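Local coordinates for nitrate regulatory protein (Klebsiella oxytoca, PDB 4AKK), which responds to nitrate and nitrite and activates nasFEDCBA operon expression by binding the terminator site in the nasF leader RNA, effecting transcription antitermination, at residues V343-Q346 with A347-L350; G206-G209 with F210-Q214. All coordinates share one frame; numbering follows the deposited sequence.

Contact 1. Residues V343-Q346 with A347-L350; sequences VRQQ and AHEL
V343 to L350 make two turns of unbroken alpha-helix, part of helix 341-358, and four i to i+4 backbone bonds tie the halves together, from A347 N to V343 O at 3.2 Å through to L350 N on Q346 O at 3.0 Å. This helix lines the homodimer interface. On one face the side chains pack inside their own subunit: V343 and L350 touch both helix 180-212 and helix 217-240, at V187 and L240 and at Y190 and S236.

Another face meets the second subunit, and here the polar residues do the work. Q345 sends CG anti to its backbone N (chi1 178°) and then bends at chi2, which swings the amide along the helix toward E349. Q345 NE2 gives a weak hydrogen bond to E349 OE2 at 3.2 Å and also lies 3.4 Å from E349 CG. Amide and carboxylate are turned 78° apart, so they meet nearly at right angles instead of lying flat together. The other end of the amide has a firmer partner, as Q345 OE1 is hydrogen-bonded to H348 ND1 of the second subunit. Q345 also packs on Q352 of the second subunit. Glutamine and histidine thus stitch one copy of this helix to the other, and H348 meets H348 of the second subunit with the ring planes about 60° apart.

H348 packs on Q345 of the second subunit as well. Within its own helix it lies back along the preceding turn, where H348 ND1 comes to 3.1 Å from R344 O at an angle too poor for a hydrogen bond; that carbonyl oxygen accepts the H348 backbone N-H instead.

Contact 2. Residues G206-G209 with F210-Q214; sequences GALG and FARGQ
The F210 ring lies against the carbonyl oxygen of G206, and the R212 guanidinium lies over L208, in the last turns of helix 180-212, which ends in a Schellman motif at G213. Backbone bonds from F210 N to G206 O, A211 N to A207 O and R212 N to L208 O carry the helix toward its end. There G209 O takes two N-H groups, G213 N and Q214 N, each at 3.1 Å and each weakly. The inner bond of the motif, G213 N to F210 O, is weak too, at 3.4 Å. G213 has phi 81°, the positive value that lets the chain turn off the axis, and a side chain at these backbone angles would jam against the carbonyl oxygen of R212. The chain comes back close enough for G209 CA to make a C-H...O contact with Q214 O at 3.6 Å.

The tight side is that of the phenylalanine. With CG anti to its carbonyl carbon (chi1 -72°), the F210 ring leans back along the helix until CD2 lies only 2.9 Å from G206 O, a close approach. A211 CB is likewise near A207 O, at 3.1 Å.

R212 and Q214 are on the solvent side. The Q214 side chain is the loose end, making no close approach to 206-209. R212, though exposed, runs extended from CG to NE and lays its guanidinium across L208, whose CD1 packs closely, 3.1 Å above one face, toward the rim. The charged end is held by a salt bridge from R212 NH2 to E153.

L208 and R212 both rest on L219 of helix 217-240. F210, by contrast, is inserted between helices 257-267 and 277-312, against L262, V265, A266 and A279; F215 meets it edge-to-face, and the W282 ring plane is at about 50° to its own.

Overall arrangement
Contacts 1 and 2 lie on opposite sides of the chain's centre, their own centres 34 Å apart and their nearest atoms about 20 Å apart. The helices 180-212 and 217-240 connect them: contact 2 forms the C-terminal end of the first and touches the start of the second at L219, whereas contact 1 rests near the far ends of both, at A183 and V187 and at S236 and L240. Only contact 1 meets the second subunit. Contact 2 falls within the nitrate- and nitrite-sensing region, where the side chain of A207 lies about 5 Å from a bound 1,2-ethanediol, probably from the crystallisation liquor.

Contact 1. Residues V343-Q346 with A347-L350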
loop_
_atom_site.group_PDB
_atom_site.type_symbol
_atom_site.label_atom_id
_atom_site.label_comp_id
_atom_site.label_asym_id
_atom_site.label_seq_id
_atom_site.Cartn_x
_atom_site.Cartn_y
_atom_site.Cartn_z
ATOM N N VAL A 343 -6.035 -0.554 7.087
ATOM C CA VAL A 343 -5.326 -1.598 7.818
ATOM C C VAL A 343 -4.543 -2.506 6.876
ATOM O O VAL A 343 -3.392 -2.837 7.141
ATOM C CB VAL A 343 -6.283 -2.455 8.672
ATOM C CG1 VAL A 343 -5.572 -3.686 9.188
ATOM C CG2 VAL A 343 -6.832 -1.642 9.830
ATOM N N ARG A 344 -5.171 -2.914 5.780
ATOM C CA ARG A 344 -4.486 -3.726 4.780
ATOM C C ARG A 344 -3.319 -2.948 4.161
ATOM O O ARG A 344 -2.263 -3.511 3.881
ATOM C CB ARG A 344 -5.462 -4.181 3.694
ATOM C CG ARG A 344 -6.636 -5.022 4.210
ATOM C CD ARG A 344 -6.197 -6.023 5.281
ATOM N NE ARG A 344 -7.103 -7.168 5.383
ATOM C CZ ARG A 344 -8.249 -7.166 6.061
ATOM N NH1 ARG A 344 -8.645 -6.072 6.700
ATOM N NH2 ARG A 344 -9.003 -8.260 6.098
ATOM N N GLN A 345 -3.515 -1.648 3.966
ATOM C CA GLN A 345 -2.459 -0.781 3.449
ATOM C C GLN A 345 -1.239 -0.782 4.366
ATOM O O GLN A 345 -0.106 -0.851 3.899
ATOM C CB GLN A 345 -2.971 0.652 3.273
ATOM C CG GLN A 345 -1.915 1.633 2.787
ATOM C CD GLN A 345 -1.445 1.324 1.376
ATOM O OE1 GLN A 345 -2.238 0.921 0.521
ATOM N NE2 GLN A 345 -0.151 1.507 1.125
ATOM N N GLN A 346 -1.477 -0.702 5.672
ATOM C CA GLN A 346 -0.390 -0.695 6.645
ATOM C C GLN A 346 0.406 -1.999 6.611
ATOM O O GLN A 346 1.635 -1.986 6.606
ATOM C CB GLN A 346 -0.938 -0.439 8.048
ATOM C CG GLN A 346 -1.513 0.953 8.217
ATOM C CD GLN A 346 -0.430 2.009 8.320
ATOM O OE1 GLN A 346 0.396 1.904 9.358
ATOM N NE2 GLN A 346 -0.328 2.904 7.474
ATOM N N ALA A 347 -0.302 -3.123 6.590
ATOM C CA ALA A 347 0.338 -4.416 6.436
ATOM C C ALA A 347 1.156 -4.488 5.134
ATOM O O ALA A 347 2.275 -5.007 5.143
ATOM C CB ALA A 347 -0.689 -5.542 6.516
ATOM N N HIS A 348 0.609 -3.953 4.037
ATOM C CA HIS A 348 1.329 -3.880 2.760
ATOM C C HIS A 348 2.655 -3.146 2.924
ATOM O O HIS A 348 3.706 -3.640 2.535
ATOM C CB HIS A 348 0.537 -3.097 1.695
ATOM C CG HIS A 348 -0.612 -3.840 1.087
ATOM N ND1 HIS A 348 -1.886 -3.451 0.840
ATOM C CD2 HIS A 348 -0.501 -5.123 0.593
ATOM C CE1 HIS A 348 -2.522 -4.505 0.230
ATOM N NE2 HIS A 348 -1.665 -5.501 0.096
ATOM N N GLU A 349 2.581 -1.932 3.458
ATOM C CA GLU A 349 3.755 -1.094 3.588
ATOM C C GLU A 349 4.833 -1.740 4.467
ATOM O O GLU A 349 6.023 -1.587 4.193
ATOM C CB GLU A 349 3.379 0.293 4.119
ATOM C CG GLU A 349 2.641 1.175 3.124
ATOM C CD GLU A 349 2.008 2.391 3.786
ATOM O OE1 GLU A 349 1.877 2.392 5.031
ATOM O OE2 GLU A 349 1.637 3.345 3.065
ATOM N N LEU A 350 4.435 -2.467 5.511
ATOM C CA LEU A 350 5.436 -3.022 6.429
ATOM C C LEU A 350 6.165 -4.194 5.786
ATOM O O LEU A 350 7.374 -4.372 5.971
ATOM C CB LEU A 350 4.817 -3.421 7.766
ATOM C CG LEU A 350 4.248 -2.238 8.557
ATOM C CD1 LEU A 350 3.890 -2.685 9.955
ATOM C CD2 LEU A 350 5.226 -1.061 8.589
#

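Contact 2. Residues G206-G209 with F210-Q214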
loop_
_atom_site.group_PDB
_atom_site.type_symbol
_atom_site.label_atom_id
_atom_site.label_comp_id
_atom_site.label_asym_id
_atom_site.label_seq_id
_atom_site.Cartn_x
_atom_site.Cartn_y
_atom_site.Cartn_z
ATOM N N GLY A 206 24.754 -3.372 15.759
ATOM C CA GLY A 206 25.487 -2.548 16.702
ATOM C C GLY A 206 26.595 -3.326 17.394
ATOM O O GLY A 206 27.680 -2.793 17.613
ATOM N N ALA A 207 26.320 -4.588 17.727
ATOM C CA ALA A 207 27.278 -5.430 18.438
ATOM C C ALA A 207 28.482 -5.734 17.557
ATOM O O ALA A 207 29.615 -5.709 18.002
ATOM C CB ALA A 207 26.607 -6.724 18.897
ATOM N N LEU A 208 28.215 -6.034 16.297
ATOM C CA LEU A 208 29.260 -6.201 15.315
ATOM C C LEU A 208 30.169 -4.970 15.287
ATOM O O LEU A 208 31.383 -5.074 15.443
ATOM C CB LEU A 208 28.625 -6.420 13.941
ATOM C CG LEU A 208 29.582 -6.426 12.759
ATOM C CD1 LEU A 208 30.597 -7.537 12.921
ATOM C CD2 LEU A 208 28.815 -6.569 11.444
ATOM N N GLY A 209 29.575 -3.798 15.108
ATOM C CA GLY A 209 30.334 -2.565 15.059
ATOM C C GLY A 209 31.158 -2.317 16.312
ATOM O O GLY A 209 32.324 -1.938 16.228
ATOM N N PHE A 210 30.550 -2.514 17.479
ATOM C CA PHE A 210 31.253 -2.272 18.734
ATOM C C PHE A 210 32.307 -3.343 19.000
ATOM O O PHE A 210 33.322 -3.083 19.637
ATOM C CB PHE A 210 30.274 -2.167 19.914
ATOM C CG PHE A 210 29.462 -0.892 19.921
ATOM C CD1 PHE A 210 30.087 0.347 20.000
ATOM C CD2 PHE A 210 28.073 -0.932 19.859
ATOM C CE1 PHE A 210 29.338 1.524 20.009
ATOM C CE2 PHE A 210 27.322 0.235 19.877
ATOM C CZ PHE A 210 27.955 1.466 19.942
ATOM N N ALA A 211 32.064 -4.553 18.515
ATOM C CA ALA A 211 33.034 -5.617 18.686
ATOM C C ALA A 211 34.282 -5.348 17.837
ATOM O O ALA A 211 35.405 -5.651 18.257
ATOM C CB ALA A 211 32.423 -6.962 18.349
ATOM N N ARG A 212 34.084 -4.769 16.653
ATOM C CA ARG A 212 35.190 -4.431 15.759
ATOM C C ARG A 212 35.950 -3.206 16.234
ATOM O O ARG A 212 37.109 -3.021 15.886
ATOM C CB ARG A 212 34.672 -4.123 14.349
ATOM C CG ARG A 212 34.175 -5.317 13.573
ATOM C CD ARG A 212 33.460 -4.876 12.295
ATOM N NE ARG A 212 33.117 -6.027 11.466
ATOM C CZ ARG A 212 32.349 -5.977 10.386
ATOM N NH1 ARG A 212 31.821 -4.825 9.997
ATOM N NH2 ARG A 212 32.105 -7.088 9.698
ATOM N N GLY A 213 35.284 -2.350 16.999
ATOM C CA GLY A 213 35.864 -1.073 17.365
ATOM C C GLY A 213 35.700 -0.047 16.252
ATOM O O GLY A 213 36.316 1.023 16.283
ATOM N N GLN A 214 34.867 -0.371 15.266
ATOM C CA GLN A 214 34.563 0.567 14.183
ATOM C C GLN A 214 33.274 0.235 13.444
ATOM O O GLN A 214 32.935 -0.933 13.241
ATOM C CB GLN A 214 35.717 0.634 13.179
ATOM C CG GLN A 214 36.255 -0.729 12.772
ATOM C CD GLN A 214 37.159 -0.662 11.554
ATOM O OE1 GLN A 214 37.238 0.367 10.881
ATOM N NE2 GLN A 214 37.840 -1.766 11.261
#